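Local coordinates for protein sugar-phosphate aldolase (Thermotoga maritima, PDB 1PVT) that belongs to the class II aldolase and adducin family and has an AraD-like alpha/beta fold built round a mixed sheet, at residues N47-L61 against I79-L93. Sequence-based numbering, arbitrary orientation.
Sequences NEYGFDYDGPEMYLL and ICLLHVLPGKHYEIL
Met58 pairs with Val84 and Asn47 with Tyr90, so that in the mixed sheet of the class II aldolase/adducin fold the hairpin 79-84/89-92 gains an antiparallel strand on each side: 58-61 beside 79-84, and 47-49 beside 89-92. It illustrates how one chain segment can flank a hairpin on both edges. Among the backbone bonds, Val84 N to Met58 O and Leu82 N to Leu60 O join the first pair; Asn47 N to Tyr90 O and Tyr49 N to Lys88 O (2.8 Å) join the second. Near the hairpin's turn, Tyr53 and Gly87 exchange two further bonds.

Aromatic contacts lie on both faces. Tyr59 and His83 form an offset stack, planes at 27°, modelled too tightly at one point for its spacing to be trusted; the Tyr59 hydroxyl bonds to Tyr41. On the other face chi1 of 74° sets Tyr90 CG between backbone N and carbonyl carbon, and Asn47 CB sits over one face of the ring, which meets Phe103 edge-to-face. Tyr49 CE2 lies 3.4 Å from Tyr90 CB. Apolar packing brings Leu60 CD2 within 3.4 Å of Val84 CG2, and His110 of helix 103-115 touches Met58 and Leu60.

One polar atom is gripped twice: Asn47 O accepts Tyr90 N at 2.9 Å and His89 ND1 at 3.1 Å; it lies in the His89 ring plane, while ND1 stands well above the Asn47 carbonyl plane.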
ATOM      1  N   ASN A  47       3.304  18.897  12.589  1.00 77.62           N
ATOM      2  CA  ASN A  47       2.059  19.086  11.881  1.00 77.10           C
ATOM      3  C   ASN A  47       0.878  18.464  12.601  1.00 77.57           C
ATOM      4  O   ASN A  47       1.042  17.618  13.493  1.00 76.87           O
ATOM      5  CB  ASN A  47       2.204  18.515  10.472  1.00 76.51           C
ATOM      6  CG  ASN A  47       3.470  19.004   9.777  1.00 74.27           C
ATOM      7  OD1 ASN A  47       3.440  19.972   9.017  1.00 71.95           O
ATOM      8  ND2 ASN A  47       4.591  18.344  10.056  1.00 73.29           N
ATOM      9  N   GLU A  48      -0.311  18.896  12.194  1.00 78.42           N
ATOM     10  CA  GLU A  48      -1.560  18.431  12.779  1.00 80.00           C
ATOM     11  C   GLU A  48      -2.187  17.284  12.002  1.00 79.32           C
ATOM     12  O   GLU A  48      -2.473  17.412  10.812  1.00 78.65           O
ATOM     13  CB  GLU A  48      -2.556  19.586  12.836  1.00 82.26           C
ATOM     14  CG  GLU A  48      -2.012  20.843  13.497  1.00 86.64           C
ATOM     15  CD  GLU A  48      -2.950  22.029  13.346  1.00 89.02           C
ATOM     16  OE1 GLU A  48      -4.163  21.859  13.593  1.00 91.37           O
ATOM     17  OE2 GLU A  48      -2.480  23.132  12.988  1.00 90.01           O
ATOM     18  N   TYR A  49      -2.404  16.167  12.689  1.00 78.85           N
ATOM     19  CA  TYR A  49      -3.028  15.007  12.076  1.00 79.04           C
ATOM     20  C   TYR A  49      -4.291  15.425  11.331  1.00 81.19           C
ATOM     21  O   TYR A  49      -4.679  14.793  10.349  1.00 82.00           O
ATOM     22  CB  TYR A  49      -3.424  13.995  13.143  1.00 76.64           C
ATOM     23  CG  TYR A  49      -2.293  13.176  13.699  1.00 75.15           C
ATOM     24  CD1 TYR A  49      -2.082  13.092  15.074  1.00 74.53           C
ATOM     25  CD2 TYR A  49      -1.462  12.446  12.859  1.00 74.70           C
ATOM     26  CE1 TYR A  49      -1.073  12.299  15.600  1.00 73.52           C
ATOM     27  CE2 TYR A  49      -0.449  11.648  13.374  1.00 74.40           C
ATOM     28  CZ  TYR A  49      -0.262  11.580  14.745  1.00 73.54           C
ATOM     29  OH  TYR A  49       0.743  10.800  15.252  1.00 72.23           O
ATOM     30  N   GLY A  50      -4.929  16.494  11.801  1.00 82.72           N
ATOM     31  CA  GLY A  50      -6.160  16.950  11.183  1.00 83.64           C
ATOM     32  C   GLY A  50      -7.296  16.191  11.844  1.00 84.40           C
ATOM     33  O   GLY A  50      -8.474  16.418  11.574  1.00 83.13           O
ATOM     34  N   PHE A  51      -6.905  15.274  12.722  1.00 86.37           N
ATOM     35  CA  PHE A  51      -7.828  14.435  13.477  1.00 89.13           C
ATOM     36  C   PHE A  51      -7.110  13.962  14.740  1.00 90.53           C
ATOM     37  O   PHE A  51      -5.896  14.149  14.866  1.00 91.05           O
ATOM     38  CB  PHE A  51      -8.264  13.235  12.628  1.00 90.26           C
ATOM     39  CG  PHE A  51      -7.126  12.338  12.186  1.00 91.04           C
ATOM     40  CD1 PHE A  51      -6.693  11.284  12.992  1.00 91.40           C
ATOM     41  CD2 PHE A  51      -6.508  12.533  10.950  1.00 90.52           C
ATOM     42  CE1 PHE A  51      -5.663  10.436  12.572  1.00 91.74           C
ATOM     43  CE2 PHE A  51      -5.482  11.695  10.523  1.00 90.91           C
ATOM     44  CZ  PHE A  51      -5.058  10.644  11.334  1.00 91.41           C
ATOM     45  N   ASP A  52      -7.835  13.354  15.676  1.00 91.74           N
ATOM     46  CA  ASP A  52      -7.185  12.906  16.903  1.00 92.74           C
ATOM     47  C   ASP A  52      -6.670  11.479  16.894  1.00 92.71           C
ATOM     48  O   ASP A  52      -7.441  10.515  16.978  1.00 92.92           O
ATOM     49  CB  ASP A  52      -8.093  13.069  18.115  1.00 93.92           C
ATOM     50  CG  ASP A  52      -7.385  12.695  19.407  1.00 95.20           C
ATOM     51  OD1 ASP A  52      -7.053  11.497  19.593  1.00 95.09           O
ATOM     52  OD2 ASP A  52      -7.143  13.609  20.222  1.00 96.25           O
ATOM     53  N   TYR A  53      -5.350  11.359  16.828  1.00 92.07           N
ATOM     54  CA  TYR A  53      -4.703  10.066  16.819  1.00 91.50           C
ATOM     55  C   TYR A  53      -4.577   9.533  18.238  1.00 91.62           C
ATOM     56  O   TYR A  53      -4.037  10.201  19.119  1.00 90.71           O
ATOM     57  CB  TYR A  53      -3.325  10.180  16.185  1.00 90.59           C
ATOM     58  CG  TYR A  53      -2.584   8.883  16.199  1.00 90.57           C
ATOM     59  CD1 TYR A  53      -3.073   7.782  15.506  1.00 90.86           C
ATOM     60  CD2 TYR A  53      -1.412   8.740  16.934  1.00 91.21           C
ATOM     61  CE1 TYR A  53      -2.415   6.560  15.542  1.00 91.92           C
ATOM     62  CE2 TYR A  53      -0.738   7.523  16.983  1.00 91.84           C
ATOM     63  CZ  TYR A  53      -1.243   6.433  16.282  1.00 92.42           C
ATOM     64  OH  TYR A  53      -0.578   5.218  16.309  1.00 92.43           O
ATOM     65  N   ASP A  54      -5.078   8.320  18.445  1.00 92.61           N
ATOM     66  CA  ASP A  54      -5.041   7.678  19.751  1.00 93.75           C
ATOM     67  C   ASP A  54      -4.397   6.293  19.693  1.00 93.33           C
ATOM     68  O   ASP A  54      -4.644   5.445  20.550  1.00 93.55           O
ATOM     69  CB  ASP A  54      -6.464   7.571  20.313  1.00 96.27           C
ATOM     70  CG  ASP A  54      -6.531   6.748  21.596  1.00 98.89           C
ATOM     71  OD1 ASP A  54      -5.799   7.076  22.558  1.00100.39           O
ATOM     72  OD2 ASP A  54      -7.315   5.769  21.641  1.00 99.90           O
ATOM     73  N   GLY A  55      -3.574   6.057  18.679  1.00 93.26           N
ATOM     74  CA  GLY A  55      -2.914   4.768  18.568  1.00 93.05           C
ATOM     75  C   GLY A  55      -1.525   4.854  19.172  1.00 92.99           C
ATOM     76  O   GLY A  55      -1.098   5.945  19.557  1.00 93.38           O
ATOM     77  N   PRO A  56      -0.791   3.731  19.276  1.00 92.75           N
ATOM     78  CA  PRO A  56       0.563   3.742  19.851  1.00 91.72           C
ATOM     79  C   PRO A  56       1.517   4.711  19.149  1.00 90.43           C
ATOM     80  O   PRO A  56       1.164   5.356  18.162  1.00 89.52           O
ATOM     81  CB  PRO A  56       1.015   2.290  19.703  1.00 91.96           C
ATOM     82  CG  PRO A  56      -0.275   1.524  19.816  1.00 92.66           C
ATOM     83  CD  PRO A  56      -1.219   2.353  18.966  1.00 92.81           C
ATOM     84  N   GLU A  57       2.728   4.812  19.675  1.00 89.26           N
ATOM     85  CA  GLU A  57       3.737   5.684  19.095  1.00 87.75           C
ATOM     86  C   GLU A  57       4.502   4.882  18.051  1.00 86.29           C
ATOM     87  O   GLU A  57       4.692   3.674  18.223  1.00 86.01           O
ATOM     88  CB  GLU A  57       4.701   6.149  20.179  1.00 88.85           C
ATOM     89  CG  GLU A  57       5.983   6.741  19.639  1.00 90.61           C
ATOM     90  CD  GLU A  57       7.119   6.648  20.637  1.00 92.45           C
ATOM     91  OE1 GLU A  57       7.368   5.534  21.151  1.00 93.73           O
ATOM     92  OE2 GLU A  57       7.766   7.683  20.905  1.00 93.16           O
HETATM   93  N   MSE A  58       4.933   5.543  16.975  1.00 84.09           N
HETATM   94  CA  MSE A  58       5.693   4.873  15.914  1.00 80.91           C
HETATM   95  C   MSE A  58       6.408   5.842  14.987  1.00 76.49           C
HETATM   96  O   MSE A  58       6.181   7.046  15.022  1.00 74.03           O
HETATM   97  CB  MSE A  58       4.780   3.986  15.059  1.00 84.02           C
HETATM   98  CG  MSE A  58       3.737   4.768  14.263  1.00 88.23           C
HETATM   99 SE   MSE A  58       2.886   3.803  12.793  1.00 93.87          SE
HETATM  100  CE  MSE A  58       1.361   3.037  13.709  1.00 91.77           C
ATOM    101  N   TYR A  59       7.284   5.286  14.161  1.00 73.64           N
ATOM    102  CA  TYR A  59       8.025   6.051  13.169  1.00 70.50           C
ATOM    103  C   TYR A  59       7.720   5.392  11.839  1.00 68.38           C
ATOM    104  O   TYR A  59       7.939   4.195  11.673  1.00 68.53           O
ATOM    105  CB  TYR A  59       9.528   5.955  13.398  1.00 69.59           C
ATOM    106  CG  TYR A  59      10.037   6.652  14.624  1.00 68.95           C
ATOM    107  CD1 TYR A  59      10.370   8.004  14.601  1.00 67.93           C
ATOM    108  CD2 TYR A  59      10.249   5.941  15.798  1.00 69.49           C
ATOM    109  CE1 TYR A  59      10.917   8.624  15.721  1.00 67.86           C
ATOM    110  CE2 TYR A  59      10.786   6.547  16.918  1.00 68.57           C
ATOM    111  CZ  TYR A  59      11.125   7.881  16.881  1.00 68.02           C
ATOM    112  OH  TYR A  59      11.696   8.439  18.003  1.00 67.59           O
ATOM    113  N   LEU A  60       7.202   6.154  10.890  1.00 65.70           N
ATOM    114  CA  LEU A  60       6.922   5.558   9.603  1.00 63.17           C
ATOM    115  C   LEU A  60       7.339   6.442   8.433  1.00 60.67           C
ATOM    116  O   LEU A  60       7.239   7.681   8.474  1.00 59.04           O
ATOM    117  CB  LEU A  60       5.438   5.173   9.479  1.00 63.58           C
ATOM    118  CG  LEU A  60       4.482   6.174   8.821  1.00 64.09           C
ATOM    119  CD1 LEU A  60       3.270   5.452   8.239  1.00 62.94           C
ATOM    120  CD2 LEU A  60       4.069   7.224   9.834  1.00 65.98           C
ATOM    121  N   LEU A  61       7.836   5.765   7.400  1.00 57.55           N
ATOM    122  CA  LEU A  61       8.280   6.380   6.165  1.00 53.59           C
ATOM    123  C   LEU A  61       7.115   6.262   5.203  1.00 51.40           C
ATOM    124  O   LEU A  61       6.568   5.179   5.013  1.00 50.69           O
ATOM    125  CB  LEU A  61       9.491   5.622   5.611  1.00 53.13           C
ATOM    126  CG  LEU A  61      10.867   5.896   6.233  1.00 51.67           C
ATOM    127  CD1 LEU A  61      11.823   4.746   5.940  1.00 49.05           C
ATOM    128  CD2 LEU A  61      11.398   7.228   5.696  1.00 49.87           C
ATOM    129  N   ILE A  79      10.272  11.324   0.063  1.00 52.77           N
ATOM    130  CA  ILE A  79       9.877  10.319   1.051  1.00 53.23           C
ATOM    131  C   ILE A  79       9.911  10.941   2.439  1.00 53.52           C
ATOM    132  O   ILE A  79      10.901  11.563   2.813  1.00 53.84           O
ATOM    133  CB  ILE A  79      10.825   9.098   1.034  1.00 53.43           C
ATOM    134  CG1 ILE A  79      10.713   8.371  -0.315  1.00 52.57           C
ATOM    135  CG2 ILE A  79      10.496   8.165   2.209  1.00 53.12           C
ATOM    136  CD1 ILE A  79      11.600   7.148  -0.444  1.00 51.60           C
ATOM    137  N   CYS A  80       8.832  10.770   3.200  1.00 54.23           N
ATOM    138  CA  CYS A  80       8.748  11.343   4.542  1.00 53.57           C
ATOM    139  C   CYS A  80       8.991  10.360   5.677  1.00 53.15           C
ATOM    140  O   CYS A  80       8.457   9.249   5.692  1.00 52.01           O
ATOM    141  CB  CYS A  80       7.383  12.015   4.759  1.00 52.79           C
ATOM    142  SG  CYS A  80       7.075  13.512   3.789  1.00 54.01           S
ATOM    143  N   LEU A  81       9.832  10.782   6.614  1.00 54.02           N
ATOM    144  CA  LEU A  81      10.114   9.998   7.804  1.00 55.42           C
ATOM    145  C   LEU A  81       9.301  10.730   8.847  1.00 56.14           C
ATOM    146  O   LEU A  81       9.443  11.938   9.019  1.00 55.10           O
ATOM    147  CB  LEU A  81      11.582  10.050   8.202  1.00 54.42           C
ATOM    148  CG  LEU A  81      11.755   9.524   9.631  1.00 53.81           C
ATOM    149  CD1 LEU A  81      11.293   8.080   9.728  1.00 53.73           C
ATOM    150  CD2 LEU A  81      13.202   9.635  10.033  1.00 54.55           C
ATOM    151  N   LEU A  82       8.444  10.009   9.542  1.00 57.15           N
ATOM    152  CA  LEU A  82       7.607  10.663  10.519  1.00 58.32           C
ATOM    153  C   LEU A  82       7.587   9.969  11.853  1.00 60.00           C
ATOM    154  O   LEU A  82       7.783   8.756  11.947  1.00 60.89           O
ATOM    155  CB  LEU A  82       6.183  10.728   9.997  1.00 57.10           C
ATOM    156  CG  LEU A  82       6.021  11.289   8.594  1.00 56.42           C
ATOM    157  CD1 LEU A  82       4.581  11.081   8.172  1.00 54.51           C
ATOM    158  CD2 LEU A  82       6.418  12.770   8.557  1.00 55.43           C
ATOM    159  N   HIS A  83       7.348  10.754  12.892  1.00 61.59           N
ATOM    160  CA  HIS A  83       7.234  10.203  14.224  1.00 63.42           C
ATOM    161  C   HIS A  83       5.763  10.416  14.568  1.00 63.76           C
ATOM    162  O   HIS A  83       5.274  11.557  14.614  1.00 62.36           O
ATOM    163  CB  HIS A  83       8.148  10.934  15.208  1.00 65.66           C
ATOM    164  CG  HIS A  83       8.174  10.316  16.573  1.00 68.32           C
ATOM    165  ND1 HIS A  83       8.289   8.956  16.772  1.00 69.55           N
ATOM    166  CD2 HIS A  83       8.097  10.871  17.806  1.00 68.70           C
ATOM    167  CE1 HIS A  83       8.280   8.699  18.067  1.00 69.45           C
ATOM    168  NE2 HIS A  83       8.165   9.844  18.717  1.00 69.45           N
ATOM    169  N   VAL A  84       5.058   9.305  14.767  1.00 65.17           N
ATOM    170  CA  VAL A  84       3.641   9.340  15.080  1.00 66.54           C
ATOM    171  C   VAL A  84       3.399   9.304  16.585  1.00 67.64           C
ATOM    172  O   VAL A  84       3.593   8.280  17.258  1.00 66.61           O
ATOM    173  CB  VAL A  84       2.903   8.176  14.384  1.00 66.36           C
ATOM    174  CG1 VAL A  84       1.435   8.184  14.750  1.00 66.91           C
ATOM    175  CG2 VAL A  84       3.050   8.310  12.877  1.00 65.61           C
ATOM    176  N   LEU A  85       2.986  10.460  17.096  1.00 69.23           N
ATOM    177  CA  LEU A  85       2.703  10.633  18.507  1.00 70.97           C
ATOM    178  C   LEU A  85       1.234  10.853  18.710  1.00 72.21           C
ATOM    179  O   LEU A  85       0.616  11.682  18.029  1.00 72.81           O
ATOM    180  CB  LEU A  85       3.457  11.834  19.066  1.00 69.94           C
ATOM    181  CG  LEU A  85       4.956  11.587  19.185  1.00 69.51           C
ATOM    182  CD1 LEU A  85       5.635  12.879  19.570  1.00 69.19           C
ATOM    183  CD2 LEU A  85       5.223  10.470  20.199  1.00 66.83           C
ATOM    184  N   PRO A  86       0.649  10.112  19.655  1.00 72.86           N
ATOM    185  CA  PRO A  86      -0.775  10.251  19.938  1.00 72.36           C
ATOM    186  C   PRO A  86      -1.104  11.731  20.011  1.00 71.91           C
ATOM    187  O   PRO A  86      -0.215  12.592  19.995  1.00 71.19           O
ATOM    188  CB  PRO A  86      -0.922   9.561  21.289  1.00 72.91           C
ATOM    189  CG  PRO A  86       0.113   8.470  21.217  1.00 74.18           C
ATOM    190  CD  PRO A  86       1.296   9.179  20.598  1.00 73.66           C
ATOM    191  N   GLY A  87      -2.383  12.034  20.098  1.00 72.01           N
ATOM    192  CA  GLY A  87      -2.756  13.423  20.176  1.00 73.02           C
ATOM    193  C   GLY A  87      -3.114  13.874  18.794  1.00 73.94           C
ATOM    194  O   GLY A  87      -3.584  13.081  17.981  1.00 73.92           O
ATOM    195  N   LYS A  88      -2.873  15.146  18.516  1.00 75.37           N
ATOM    196  CA  LYS A  88      -3.214  15.707  17.221  1.00 77.20           C
ATOM    197  C   LYS A  88      -1.969  16.114  16.451  1.00 76.88           C
ATOM    198  O   LYS A  88      -2.053  16.702  15.367  1.00 76.52           O
ATOM    199  CB  LYS A  88      -4.134  16.913  17.426  1.00 78.55           C
ATOM    200  CG  LYS A  88      -5.429  16.571  18.172  1.00 80.81           C
ATOM    201  CD  LYS A  88      -6.126  17.814  18.711  1.00 82.94           C
ATOM    202  CE  LYS A  88      -6.419  18.820  17.599  1.00 84.54           C
ATOM    203  NZ  LYS A  88      -7.027  20.079  18.131  1.00 86.22           N
ATOM    204  N   HIS A  89      -0.806  15.783  17.001  1.00 76.81           N
ATOM    205  CA  HIS A  89       0.424  16.159  16.340  1.00 76.03           C
ATOM    206  C   HIS A  89       1.392  15.045  16.023  1.00 74.91           C
ATOM    207  O   HIS A  89       1.545  14.067  16.768  1.00 73.94           O
ATOM    208  CB  HIS A  89       1.125  17.250  17.143  1.00 76.81           C
ATOM    209  CG  HIS A  89       0.373  18.544  17.157  1.00 78.81           C
ATOM    210  ND1 HIS A  89       0.108  19.260  16.008  1.00 80.04           N
ATOM    211  CD2 HIS A  89      -0.206  19.230  18.171  1.00 79.62           C
ATOM    212  CE1 HIS A  89      -0.603  20.331  16.313  1.00 80.22           C
ATOM    213  NE2 HIS A  89      -0.808  20.338  17.619  1.00 80.33           N
ATOM    214  N   TYR A  90       2.022  15.221  14.870  1.00 74.07           N
ATOM    215  CA  TYR A  90       3.024  14.304  14.365  1.00 73.55           C
ATOM    216  C   TYR A  90       4.116  15.230  13.866  1.00 73.41           C
ATOM    217  O   TYR A  90       3.832  16.366  13.460  1.00 71.80           O
ATOM    218  CB  TYR A  90       2.465  13.467  13.213  1.00 72.52           C
ATOM    219  CG  TYR A  90       2.312  14.207  11.897  1.00 71.44           C
ATOM    220  CD1 TYR A  90       3.392  14.346  11.018  1.00 70.46           C
ATOM    221  CD2 TYR A  90       1.076  14.720  11.505  1.00 70.76           C
ATOM    222  CE1 TYR A  90       3.245  14.966   9.775  1.00 69.74           C
ATOM    223  CE2 TYR A  90       0.914  15.342  10.262  1.00 70.67           C
ATOM    224  CZ  TYR A  90       2.002  15.459   9.401  1.00 70.22           C
ATOM    225  OH  TYR A  90       1.830  16.045   8.161  1.00 68.95           O
ATOM    226  N   GLU A  91       5.354  14.756  13.896  1.00 74.03           N
ATOM    227  CA  GLU A  91       6.474  15.578  13.458  1.00 75.25           C
ATOM    228  C   GLU A  91       7.231  15.008  12.256  1.00 74.32           C
ATOM    229  O   GLU A  91       7.359  13.792  12.104  1.00 72.74           O
ATOM    230  CB  GLU A  91       7.416  15.806  14.644  1.00 77.10           C
ATOM    231  CG  GLU A  91       7.685  14.546  15.474  1.00 79.35           C
ATOM    232  CD  GLU A  91       8.421  14.836  16.785  1.00 80.64           C
ATOM    233  OE1 GLU A  91       8.915  13.871  17.422  1.00 79.63           O
ATOM    234  OE2 GLU A  91       8.495  16.026  17.180  1.00 80.81           O
ATOM    235  N   ILE A  92       7.712  15.900  11.397  1.00 74.42           N
ATOM    236  CA  ILE A  92       8.448  15.499  10.214  1.00 75.12           C
ATOM    237  C   ILE A  92       9.953  15.545  10.440  1.00 76.66           C
ATOM    238  O   ILE A  92      10.510  16.599  10.743  1.00 76.49           O
ATOM    239  CB  ILE A  92       8.116  16.404   9.041  1.00 74.40           C
ATOM    240  CG1 ILE A  92       6.630  16.277   8.712  1.00 74.24           C
ATOM    241  CG2 ILE A  92       8.990  16.048   7.851  1.00 73.01           C
ATOM    242  CD1 ILE A  92       6.165  17.194   7.585  1.00 75.12           C
ATOM    243  N   LEU A  93      10.599  14.390  10.292  1.00 78.66           N
ATOM    244  CA  LEU A  93      12.051  14.256  10.451  1.00 80.00           C
ATOM    245  C   LEU A  93      12.733  14.437   9.093  1.00 81.12           C
ATOM    246  O   LEU A  93      13.719  15.171   8.979  1.00 81.75           O
ATOM    247  CB  LEU A  93      12.407  12.876  11.023  1.00 79.93           C
ATOM    248  CG  LEU A  93      12.322  12.639  12.538  1.00 79.82           C
ATOM    249  CD1 LEU A  93      10.943  13.010  13.060  1.00 80.13           C
ATOM    250  CD2 LEU A  93      12.643  11.176  12.846  1.00 78.98           C
TER